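Local coordinates for protein AimR transcriptional regulator (Bacillus phage phi3T, PDB 5ZVV) that switches a phage between lysis and lysogeny, activating transcription of the aimX locus as a dimer until the arbitrium peptide converts it to an inactive monomer, at residues 342-347 with 365-370; 297-302 with 331-336; 147-152 with 175-180. One frame throughout, in Å; residues are numbered along the deposited sequence.

Interaction 1 of 3, residues 342-347 with 365-370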
loop_
_atom_site.group_PDB
_atom_site.type_symbol
_atom_site.label_atom_id
_atom_site.label_comp_id
_atom_site.label_asym_id
_atom_site.label_seq_id
_atom_site.Cartn_x
_atom_site.Cartn_y
_atom_site.Cartn_z
ATOM N N THR A 342 -24.537 -17.851 -5.820
ATOM C CA THR A 342 -24.059 -16.528 -6.211
ATOM C C THR A 342 -23.813 -15.638 -4.999
ATOM O O THR A 342 -22.927 -14.775 -5.032
ATOM C CB THR A 342 -25.048 -15.859 -7.170
ATOM O OG1 THR A 342 -24.586 -14.540 -7.488
ATOM C CG2 THR A 342 -26.426 -15.756 -6.547
ATOM N N ASP A 343 -24.577 -15.832 -3.922
ATOM C CA ASP A 343 -24.346 -15.058 -2.709
ATOM C C ASP A 343 -23.012 -15.424 -2.073
ATOM O O ASP A 343 -22.291 -14.549 -1.578
ATOM C CB ASP A 343 -25.494 -15.273 -1.724
ATOM C CG ASP A 343 -26.780 -14.616 -2.177
ATOM O OD1 ASP A 343 -26.704 -13.529 -2.785
ATOM O OD2 ASP A 343 -27.863 -15.184 -1.926
ATOM N N TYR A 344 -22.666 -16.713 -2.080
ATOM C CA TYR A 344 -21.352 -17.126 -1.599
ATOM C C TYR A 344 -20.241 -16.632 -2.519
ATOM O O TYR A 344 -19.146 -16.305 -2.044
ATOM C CB TYR A 344 -21.306 -18.647 -1.454
ATOM C CG TYR A 344 -22.289 -19.180 -0.434
ATOM C CD1 TYR A 344 -22.306 -18.690 0.866
ATOM C CD2 TYR A 344 -23.212 -20.161 -0.776
ATOM C CE1 TYR A 344 -23.206 -19.171 1.801
ATOM C CE2 TYR A 344 -24.116 -20.649 0.153
ATOM C CZ TYR A 344 -24.110 -20.147 1.438
ATOM O OH TYR A 344 -25.005 -20.632 2.367
ATOM N N TYR A 345 -20.506 -16.556 -3.826
ATOM C CA TYR A 345 -19.531 -15.982 -4.750
ATOM C C TYR A 345 -19.274 -14.515 -4.427
ATOM O O TYR A 345 -18.122 -14.067 -4.377
ATOM C CB TYR A 345 -20.016 -16.137 -6.193
ATOM C CG TYR A 345 -20.244 -17.568 -6.635
ATOM C CD1 TYR A 345 -19.581 -18.624 -6.019
ATOM C CD2 TYR A 345 -21.120 -17.862 -7.673
ATOM C CE1 TYR A 345 -19.786 -19.931 -6.423
ATOM C CE2 TYR A 345 -21.333 -19.165 -8.081
ATOM C CZ TYR A 345 -20.663 -20.194 -7.453
ATOM O OH TYR A 345 -20.871 -21.493 -7.857
ATOM N N LYS A 346 -20.344 -13.749 -4.196
ATOM C CA LYS A 346 -20.184 -12.337 -3.863
ATOM C C LYS A 346 -19.486 -12.164 -2.520
ATOM O O LYS A 346 -18.634 -11.279 -2.366
ATOM C CB LYS A 346 -21.544 -11.637 -3.865
ATOM C CG LYS A 346 -22.202 -11.574 -5.239
ATOM C CD LYS A 346 -23.281 -10.501 -5.306
ATOM C CE LYS A 346 -24.663 -11.063 -5.017
ATOM N NZ LYS A 346 -25.120 -11.984 -6.093
ATOM N N SER A 347 -19.835 -12.999 -1.538
ATOM C CA SER A 347 -19.121 -12.996 -0.266
ATOM C C SER A 347 -17.626 -13.201 -0.481
ATOM O O SER A 347 -16.797 -12.487 0.100
ATOM C CB SER A 347 -19.688 -14.080 0.653
ATOM O OG SER A 347 -18.824 -14.321 1.752
ATOM N N LEU A 365 -16.072 -23.017 2.866
ATOM C CA LEU A 365 -16.569 -24.181 3.594
ATOM C C LEU A 365 -18.002 -24.503 3.196
ATOM O O LEU A 365 -18.347 -25.668 2.962
ATOM C CB LEU A 365 -16.483 -23.946 5.104
ATOM C CG LEU A 365 -15.108 -23.992 5.774
ATOM C CD1 LEU A 365 -15.204 -23.508 7.213
ATOM C CD2 LEU A 365 -14.518 -25.394 5.717
ATOM N N GLN A 366 -18.846 -23.475 3.086
ATOM C CA GLN A 366 -20.225 -23.711 2.685
ATOM C C GLN A 366 -20.293 -24.225 1.254
ATOM O O GLN A 366 -21.100 -25.107 0.943
ATOM C CB GLN A 366 -21.046 -22.433 2.850
ATOM C CG GLN A 366 -22.541 -22.669 2.845
ATOM C CD GLN A 366 -22.994 -23.588 3.962
ATOM O OE1 GLN A 366 -22.393 -23.625 5.036
ATOM N NE2 GLN A 366 -24.057 -24.344 3.710
ATOM N N LEU A 367 -19.439 -23.700 0.372
ATOM C CA LEU A 367 -19.341 -24.268 -0.967
ATOM C C LEU A 367 -18.838 -25.703 -0.918
ATOM O O LEU A 367 -19.215 -26.522 -1.764
ATOM C CB LEU A 367 -18.426 -23.409 -1.842
ATOM C CG LEU A 367 -18.964 -22.040 -2.265
ATOM C CD1 LEU A 367 -17.929 -21.283 -3.081
ATOM C CD2 LEU A 367 -20.256 -22.189 -3.053
ATOM N N GLU A 368 -18.005 -26.031 0.075
ATOM C CA GLU A 368 -17.489 -27.390 0.191
ATOM C C GLU A 368 -18.585 -28.364 0.601
ATOM O O GLU A 368 -18.637 -29.494 0.101
ATOM C CB GLU A 368 -16.334 -27.433 1.192
ATOM C CG GLU A 368 -15.699 -28.804 1.333
ATOM C CD GLU A 368 -14.579 -28.828 2.352
ATOM O OE1 GLU A 368 -14.162 -29.936 2.752
ATOM O OE2 GLU A 368 -14.114 -27.741 2.751
ATOM N N ARG A 369 -19.467 -27.947 1.515
ATOM C CA ARG A 369 -20.594 -28.794 1.894
ATOM C C ARG A 369 -21.524 -29.048 0.716
ATOM O O ARG A 369 -22.128 -30.123 0.624
ATOM C CB ARG A 369 -21.381 -28.156 3.040
ATOM C CG ARG A 369 -20.594 -27.896 4.316
ATOM C CD ARG A 369 -21.525 -27.332 5.385
ATOM N NE ARG A 369 -20.825 -26.883 6.585
ATOM C CZ ARG A 369 -21.427 -26.317 7.628
ATOM N NH1 ARG A 369 -22.741 -26.133 7.615
ATOM N NH2 ARG A 369 -20.720 -25.934 8.682
HETATM N N MSE A 370 -21.650 -28.083 -0.189
HETATM C CA MSE A 370 -22.592 -28.188 -1.298
HETATM C C MSE A 370 -22.004 -28.959 -2.474
HETATM O O MSE A 370 -22.601 -29.019 -3.548
HETATM C CB MSE A 370 -23.034 -26.794 -1.748
HETATM C CG MSE A 370 -23.641 -25.953 -0.634
HETATM SE SE MSE A 370 -23.946 -24.097 -1.154
HETATM C CE MSE A 370 -25.509 -24.349 -2.301
HETATM O O HOH W 1 -26.523 -22.746 2.229
#
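An antiparallel helix pair near the C-terminal end of this all-helical, TPR-clan protein forms the contact: helix 341-353 and helix 361-369 run in opposing directions, their short segments at 152°. No hydrogen bond joins them directly, and Tyr344 does most of the work. It starts off toward the facing helix, and its ring meets three side chains of 365-370. Over one face lies Gln366 CB, 4.2 Å from the centroid of the Tyr344 ring and 19° off its normal, a CH-pi contact displaced toward the rim. With CG anti to its backbone N, Gln366 brings that CG to 3.2 Å from Tyr344 OH, and the bend at the next torsion turns the amide, with NE2, toward a water. The ring and the amide plane are 37° apart. Met370, a selenomethionine and the first residue to leave helical geometry, adds a Met-aromatic contact: its SE approaches obliquely, 3.7 Å from Tyr344 CE2. Nearer the root of the tyrosine, Leu367 CD2 packs 4.0 Å from Tyr344 CB. Leu367 CD1 sits at the edge of the Tyr345 ring, 4.1 Å from Tyr345 CE1. One leucine fork therefore spans two consecutive tyrosines, while Leu377 of helix 374-380 packs against the same side chain. Tyr345 continues into the dimer interface, where it packs on Leu379 of the second subunit and makes a weak hydrogen bond to Glu375 of that subunit. Apart from the facing helix, Lys346 NZ donates to Thr342 OG1 one turn earlier. At the tip of Tyr344, in the plane of its ring, the water lies 2.6 Å from Tyr344 OH and accepts a weak 3.3 Å hydrogen bond from Gln366 NE2.

Interaction 2 of 3, residues 297-302 with 331-336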
loop_
_atom_site.group_PDB
_atom_site.type_symbol
_atom_site.label_atom_id
_atom_site.label_comp_id
_atom_site.label_asym_id
_atom_site.label_seq_id
_atom_site.Cartn_x
_atom_site.Cartn_y
_atom_site.Cartn_z
ATOM N N ARG A 297 -26.680 -10.780 15.131
ATOM C CA ARG A 297 -28.047 -11.095 15.533
ATOM C C ARG A 297 -28.811 -11.776 14.401
ATOM O O ARG A 297 -29.566 -12.728 14.637
ATOM C CB ARG A 297 -28.759 -9.818 15.982
ATOM C CG ARG A 297 -30.202 -10.006 16.413
ATOM C CD ARG A 297 -30.803 -8.685 16.861
ATOM N NE ARG A 297 -32.211 -8.823 17.215
ATOM C CZ ARG A 297 -32.996 -7.811 17.571
ATOM N NH1 ARG A 297 -32.513 -6.575 17.619
ATOM N NH2 ARG A 297 -34.266 -8.037 17.876
ATOM N N ALA A 298 -28.623 -11.305 13.166
ATOM C CA ALA A 298 -29.256 -11.963 12.027
ATOM C C ALA A 298 -28.705 -13.371 11.835
ATOM O O ALA A 298 -29.448 -14.292 11.482
ATOM C CB ALA A 298 -29.062 -11.126 10.762
ATOM N N PHE A 299 -27.403 -13.552 12.058
ATOM C CA PHE A 299 -26.805 -14.884 12.044
ATOM C C PHE A 299 -27.510 -15.805 13.037
ATOM O O PHE A 299 -27.931 -16.917 12.688
ATOM C CB PHE A 299 -25.313 -14.758 12.369
ATOM C CG PHE A 299 -24.483 -15.970 12.022
ATOM C CD1 PHE A 299 -25.054 -17.105 11.469
ATOM C CD2 PHE A 299 -23.117 -15.963 12.262
ATOM C CE1 PHE A 299 -24.275 -18.213 11.161
ATOM C CE2 PHE A 299 -22.334 -17.066 11.956
ATOM C CZ PHE A 299 -22.915 -18.191 11.406
ATOM N N TYR A 300 -27.658 -15.342 14.283
ATOM C CA TYR A 300 -28.348 -16.123 15.307
ATOM C C TYR A 300 -29.774 -16.462 14.885
ATOM O O TYR A 300 -30.222 -17.607 15.042
ATOM C CB TYR A 300 -28.336 -15.345 16.624
ATOM C CG TYR A 300 -29.179 -15.938 17.726
ATOM C CD1 TYR A 300 -28.744 -17.049 18.440
ATOM C CD2 TYR A 300 -30.399 -15.369 18.075
ATOM C CE1 TYR A 300 -29.507 -17.585 19.457
ATOM C CE2 TYR A 300 -31.169 -15.899 19.089
ATOM C CZ TYR A 300 -30.717 -17.007 19.779
ATOM O OH TYR A 300 -31.482 -17.540 20.794
ATOM N N TYR A 301 -30.500 -15.481 14.340
ATOM C CA TYR A 301 -31.847 -15.745 13.845
ATOM C C TYR A 301 -31.839 -16.817 12.758
ATOM O O TYR A 301 -32.689 -17.715 12.758
ATOM C CB TYR A 301 -32.475 -14.455 13.318
ATOM C CG TYR A 301 -32.971 -13.516 14.393
ATOM C CD1 TYR A 301 -33.241 -13.973 15.677
ATOM C CD2 TYR A 301 -33.177 -12.171 14.119
ATOM C CE1 TYR A 301 -33.700 -13.115 16.659
ATOM C CE2 TYR A 301 -33.634 -11.305 15.092
ATOM C CZ TYR A 301 -33.896 -11.780 16.360
ATOM O OH TYR A 301 -34.355 -10.913 17.330
ATOM N N ILE A 302 -30.883 -16.735 11.827
ATOM C CA ILE A 302 -30.777 -17.729 10.760
ATOM C C ILE A 302 -30.592 -19.118 11.349
ATOM O O ILE A 302 -31.227 -20.089 10.916
ATOM C CB ILE A 302 -29.623 -17.372 9.805
ATOM C CG1 ILE A 302 -29.956 -16.124 8.988
ATOM C CG2 ILE A 302 -29.300 -18.547 8.894
ATOM C CD1 ILE A 302 -28.759 -15.550 8.259
ATOM N N TYR A 331 -23.106 -11.023 2.563
ATOM C CA TYR A 331 -23.494 -11.969 1.528
ATOM C C TYR A 331 -23.303 -13.416 1.965
ATOM O O TYR A 331 -23.962 -14.304 1.411
ATOM C CB TYR A 331 -22.701 -11.707 0.247
ATOM C CG TYR A 331 -22.985 -10.363 -0.387
ATOM C CD1 TYR A 331 -24.036 -10.206 -1.283
ATOM C CD2 TYR A 331 -22.205 -9.256 -0.089
ATOM C CE1 TYR A 331 -24.300 -8.981 -1.864
ATOM C CE2 TYR A 331 -22.461 -8.024 -0.666
ATOM C CZ TYR A 331 -23.509 -7.893 -1.552
ATOM O OH TYR A 331 -23.769 -6.672 -2.132
ATOM N N TYR A 332 -22.438 -13.680 2.951
ATOM C CA TYR A 332 -22.396 -15.026 3.517
ATOM C C TYR A 332 -23.719 -15.376 4.193
ATOM O O TYR A 332 -24.255 -16.474 4.004
ATOM C CB TYR A 332 -21.233 -15.162 4.501
ATOM C CG TYR A 332 -21.226 -16.485 5.237
ATOM C CD1 TYR A 332 -20.992 -17.676 4.561
ATOM C CD2 TYR A 332 -21.458 -16.545 6.605
ATOM C CE1 TYR A 332 -20.990 -18.887 5.225
ATOM C CE2 TYR A 332 -21.454 -17.755 7.279
ATOM C CZ TYR A 332 -21.221 -18.920 6.583
ATOM O OH TYR A 332 -21.216 -20.125 7.247
ATOM N N TYR A 333 -24.271 -14.446 4.978
ATOM C CA TYR A 333 -25.551 -14.703 5.638
ATOM C C TYR A 333 -26.694 -14.770 4.631
ATOM O O TYR A 333 -27.580 -15.633 4.739
ATOM C CB TYR A 333 -25.821 -13.628 6.688
ATOM C CG TYR A 333 -24.714 -13.499 7.706
ATOM C CD1 TYR A 333 -24.157 -14.624 8.300
ATOM C CD2 TYR A 333 -24.213 -12.254 8.062
ATOM C CE1 TYR A 333 -23.141 -14.511 9.228
ATOM C CE2 TYR A 333 -23.198 -12.131 8.989
ATOM C CZ TYR A 333 -22.666 -13.265 9.567
ATOM O OH TYR A 333 -21.655 -13.144 10.488
ATOM N N LYS A 334 -26.696 -13.862 3.650
ATOM C CA LYS A 334 -27.682 -13.940 2.577
ATOM C C LYS A 334 -27.620 -15.292 1.879
ATOM O O LYS A 334 -28.654 -15.841 1.486
ATOM C CB LYS A 334 -27.464 -12.811 1.570
ATOM C CG LYS A 334 -27.633 -11.417 2.144
ATOM C CD LYS A 334 -29.085 -10.988 2.154
ATOM C CE LYS A 334 -29.603 -10.782 0.741
ATOM N NZ LYS A 334 -31.006 -10.294 0.737
ATOM N N GLY A 335 -26.416 -15.843 1.719
ATOM C CA GLY A 335 -26.294 -17.169 1.140
ATOM C C GLY A 335 -26.816 -18.253 2.060
ATOM O O GLY A 335 -27.438 -19.218 1.606
ATOM N N LEU A 336 -26.567 -18.117 3.365
ATOM C CA LEU A 336 -27.133 -19.063 4.321
ATOM C C LEU A 336 -28.651 -19.108 4.212
ATOM O O LEU A 336 -29.255 -20.181 4.311
ATOM C CB LEU A 336 -26.710 -18.702 5.745
ATOM C CG LEU A 336 -25.270 -19.038 6.134
ATOM C CD1 LEU A 336 -25.010 -18.661 7.585
ATOM C CD2 LEU A 336 -24.982 -20.510 5.902
#
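Tyr301 OH is gripped by two N-H groups of Arg297, one turn earlier on the same helix: NE of Arg297 donates to Tyr301 OH at 3.0 Å and NH2 of Arg297 to the same oxygen at 2.9 Å. The guanidinium comes side-on, with the phenol oxygen practically in its plane, though both bonds are somewhat bent. Arg297 is stretched out along all its torsions to get there, and the nearby positive charge would probably make the phenol more acidic. This pair lies apart from the facing helix, to which no hydrogen bond crosses; packing carries the contact. Phe299, its CG anti to the backbone N (chi1 -164°), swings its ring across Tyr333, whose CG is anti to the carbonyl carbon. Tyr333 CE1 sits over one face of the phenylalanine ring, toward its rim and 3.4 Å from Phe299 CD2. The centroids of the Phe299 and Tyr333 rings are 4.8 Å apart with planes at 41°, an oblique pairing. The root of the phenylalanine joins in, its CB lying off-centre above the tyrosine ring in a CH-pi contact. Farther round, Phe299 CE1 meets Leu336 CD1 at 3.7 Å. Ile302, one turn on, uses both its branches: Ile302 CD1 reaches 3.8 Å from Tyr333 CB, and Ile302 CG2 lies 4.1 Å from Leu336 CB. Its side chain crosses those of Tyr333 and Leu336 at about a right angle. Phe272 touches Tyr333, and Asn275 and Ile276 touch Phe299, so helix 260-277 packs against both aromatic residues. The two helix segments run nearly parallel, 16° apart, with Phe299 level with Tyr333 and Ile302 with Leu336. Helix 307-318 intervenes in sequence, so helix 291-304 packs against the next helix but one, the parallel packing expected of a TPR-like alpha-solenoid.

Interaction 3 of 3, residues 147-152 with 175-180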
loop_
_atom_site.group_PDB
_atom_site.type_symbol
_atom_site.label_atom_id
_atom_site.label_comp_id
_atom_site.label_asym_id
_atom_site.label_seq_id
_atom_site.Cartn_x
_atom_site.Cartn_y
_atom_site.Cartn_z
HETATM N N MSE A 147 10.962 9.039 20.287
HETATM C CA MSE A 147 10.048 9.668 19.349
HETATM C C MSE A 147 10.424 9.331 17.914
HETATM O O MSE A 147 9.537 9.111 17.084
HETATM C CB MSE A 147 9.995 11.176 19.574
HETATM C CG MSE A 147 9.146 11.564 20.788
HETATM SE SE MSE A 147 7.402 10.654 20.858
HETATM C CE MSE A 147 7.850 9.129 22.009
ATOM N N LEU A 148 11.731 9.242 17.632
ATOM C CA LEU A 148 12.156 8.737 16.330
ATOM C C LEU A 148 11.518 7.385 16.055
ATOM O O LEU A 148 11.112 7.094 14.923
ATOM C CB LEU A 148 13.681 8.629 16.266
ATOM C CG LEU A 148 14.478 9.911 16.009
ATOM C CD1 LEU A 148 15.971 9.643 16.158
ATOM C CD2 LEU A 148 14.162 10.474 14.631
ATOM N N PHE A 149 11.393 6.559 17.094
ATOM C CA PHE A 149 10.664 5.307 16.966
ATOM C C PHE A 149 9.175 5.568 16.770
ATOM O O PHE A 149 8.572 5.097 15.796
ATOM C CB PHE A 149 10.915 4.442 18.205
ATOM C CG PHE A 149 10.333 3.057 18.122
ATOM C CD1 PHE A 149 9.009 2.821 18.453
ATOM C CD2 PHE A 149 11.121 1.985 17.740
ATOM C CE1 PHE A 149 8.477 1.548 18.386
ATOM C CE2 PHE A 149 10.596 0.707 17.674
ATOM C CZ PHE A 149 9.269 0.491 17.997
ATOM N N PHE A 150 8.574 6.359 17.666
ATOM C CA PHE A 150 7.117 6.430 17.711
ATOM C C PHE A 150 6.550 7.191 16.523
ATOM O O PHE A 150 5.458 6.862 16.045
ATOM C CB PHE A 150 6.648 7.065 19.022
ATOM C CG PHE A 150 5.171 6.926 19.262
ATOM C CD1 PHE A 150 4.633 5.710 19.652
ATOM C CD2 PHE A 150 4.322 8.006 19.090
ATOM C CE1 PHE A 150 3.275 5.574 19.869
ATOM C CE2 PHE A 150 2.964 7.880 19.307
ATOM C CZ PHE A 150 2.439 6.659 19.696
ATOM N N SER A 151 7.269 8.198 16.025
ATOM C CA SER A 151 6.819 8.893 14.826
ATOM C C SER A 151 6.719 7.956 13.632
ATOM O O SER A 151 6.060 8.297 12.644
ATOM C CB SER A 151 7.754 10.058 14.501
ATOM O OG SER A 151 9.068 9.603 14.242
ATOM N N ASN A 152 7.352 6.783 13.698
ATOM C CA ASN A 152 7.170 5.766 12.672
ATOM C C ASN A 152 6.156 4.704 13.075
ATOM O O ASN A 152 5.298 4.334 12.266
ATOM C CB ASN A 152 8.512 5.110 12.337
ATOM C CG ASN A 152 9.404 6.015 11.513
ATOM O OD1 ASN A 152 9.182 6.193 10.316
ATOM N ND2 ASN A 152 10.413 6.598 12.149
ATOM N N LEU A 175 11.634 -0.233 12.266
ATOM C CA LEU A 175 11.676 -0.048 13.714
ATOM C C LEU A 175 12.852 -0.829 14.285
ATOM O O LEU A 175 12.807 -2.061 14.373
ATOM C CB LEU A 175 10.362 -0.501 14.343
ATOM C CG LEU A 175 9.103 0.222 13.866
ATOM C CD1 LEU A 175 7.880 -0.363 14.542
ATOM C CD2 LEU A 175 9.213 1.711 14.144
ATOM N N GLU A 176 13.904 -0.114 14.678
ATOM C CA GLU A 176 15.084 -0.714 15.295
ATOM C C GLU A 176 14.934 -0.584 16.807
ATOM O O GLU A 176 15.174 0.482 17.377
ATOM C CB GLU A 176 16.362 -0.045 14.796
ATOM C CG GLU A 176 16.623 -0.201 13.297
ATOM C CD GLU A 176 16.892 -1.640 12.888
ATOM O OE1 GLU A 176 16.612 -1.993 11.723
ATOM O OE2 GLU A 176 17.384 -2.420 13.732
ATOM N N PHE A 177 14.526 -1.676 17.458
ATOM C CA PHE A 177 14.372 -1.655 18.909
ATOM C C PHE A 177 15.703 -1.485 19.629
ATOM O O PHE A 177 15.717 -1.032 20.779
ATOM C CB PHE A 177 13.678 -2.932 19.386
ATOM C CG PHE A 177 12.191 -2.933 19.170
ATOM C CD1 PHE A 177 11.339 -2.390 20.120
ATOM C CD2 PHE A 177 11.644 -3.472 18.019
ATOM C CE1 PHE A 177 9.972 -2.388 19.927
ATOM C CE2 PHE A 177 10.276 -3.473 17.819
ATOM C CZ PHE A 177 9.439 -2.931 18.774
ATOM N N ASP A 178 16.817 -1.834 18.980
ATOM C CA ASP A 178 18.128 -1.636 19.592
ATOM C C ASP A 178 18.449 -0.159 19.777
ATOM O O ASP A 178 19.234 0.196 20.663
ATOM C CB ASP A 178 19.209 -2.313 18.752
ATOM C CG ASP A 178 19.208 -3.822 18.909
ATOM O OD1 ASP A 178 18.432 -4.331 19.745
ATOM O OD2 ASP A 178 19.982 -4.498 18.196
ATOM N N ASP A 179 17.855 0.714 18.959
ATOM C CA ASP A 179 18.036 2.149 19.141
ATOM C C ASP A 179 17.362 2.671 20.400
ATOM O O ASP A 179 17.629 3.811 20.795
ATOM C CB ASP A 179 17.499 2.909 17.928
ATOM C CG ASP A 179 18.225 2.552 16.646
ATOM O OD1 ASP A 179 19.171 1.739 16.703
ATOM O OD2 ASP A 179 17.845 3.085 15.583
ATOM N N LEU A 180 16.495 1.871 21.036
ATOM C CA LEU A 180 15.757 2.280 22.226
ATOM C C LEU A 180 16.448 1.764 23.473
ATOM O O LEU A 180 16.784 0.572 23.537
ATOM C CB LEU A 180 14.328 1.746 22.183
ATOM C CG LEU A 180 13.405 2.251 21.081
ATOM C CD1 LEU A 180 12.071 1.528 21.160
ATOM C CD2 LEU A 180 13.216 3.750 21.205
#
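The ring of Phe149 is the bump here, and segment 175-180 curls round it to make the hollow. CG lies anti to the backbone N (chi1 -174°), which sends the ring off the helix between two leucines. Leu175 CD2 sits over the centre of one face, 4.0 Å from the centroid of the Phe149 ring; Leu180 CD1 covers the opposite face nearer the rim, 3.9 Å from that centroid. Both are CH-pi contacts. The far edge of the ring meets Phe177, Phe149 CZ coming down on one face of its ring, 3.5 Å from Phe177 CZ, with planes at 57°. The hollow belongs to the connection between helix 165-173 and helix 184-203, where a single 3-10 turn at 177-179 spaces the leucines, and it packs against the side of helix 145-161 in this TPR-clan fold. Phe189 of helix 184-203 adds a ring nearly parallel to Phe149. The same methyl, Leu175 CD2, also reaches 3.9 Å from Asn152 CB. Asn152 is turned back along its own helix, Asn152 ND2 donating 2.9 Å to Leu148 O almost along the C=O axis.

Along the chain the order is interaction 3, then 2, then 1, each closing before the next opens. Interactions 1 and 2 are neighbours, centres 13 Å apart: helix 324-338 of interaction 2 is followed directly by helix 341-353 of interaction 1, and a probable hydrogen bond of 2.9 Å runs between Tyr344 OH and Gly335 O. Of the three, interaction 1 alone touches the second subunit, through Tyr345, consistent with the C-terminal helices taking part in the dimer. Interaction 3 lies about 45 Å from both by centres, across the chain's centre from interaction 2, with nearest atoms about 30 Å from interaction 1. It therefore packs a separate part of the helical array.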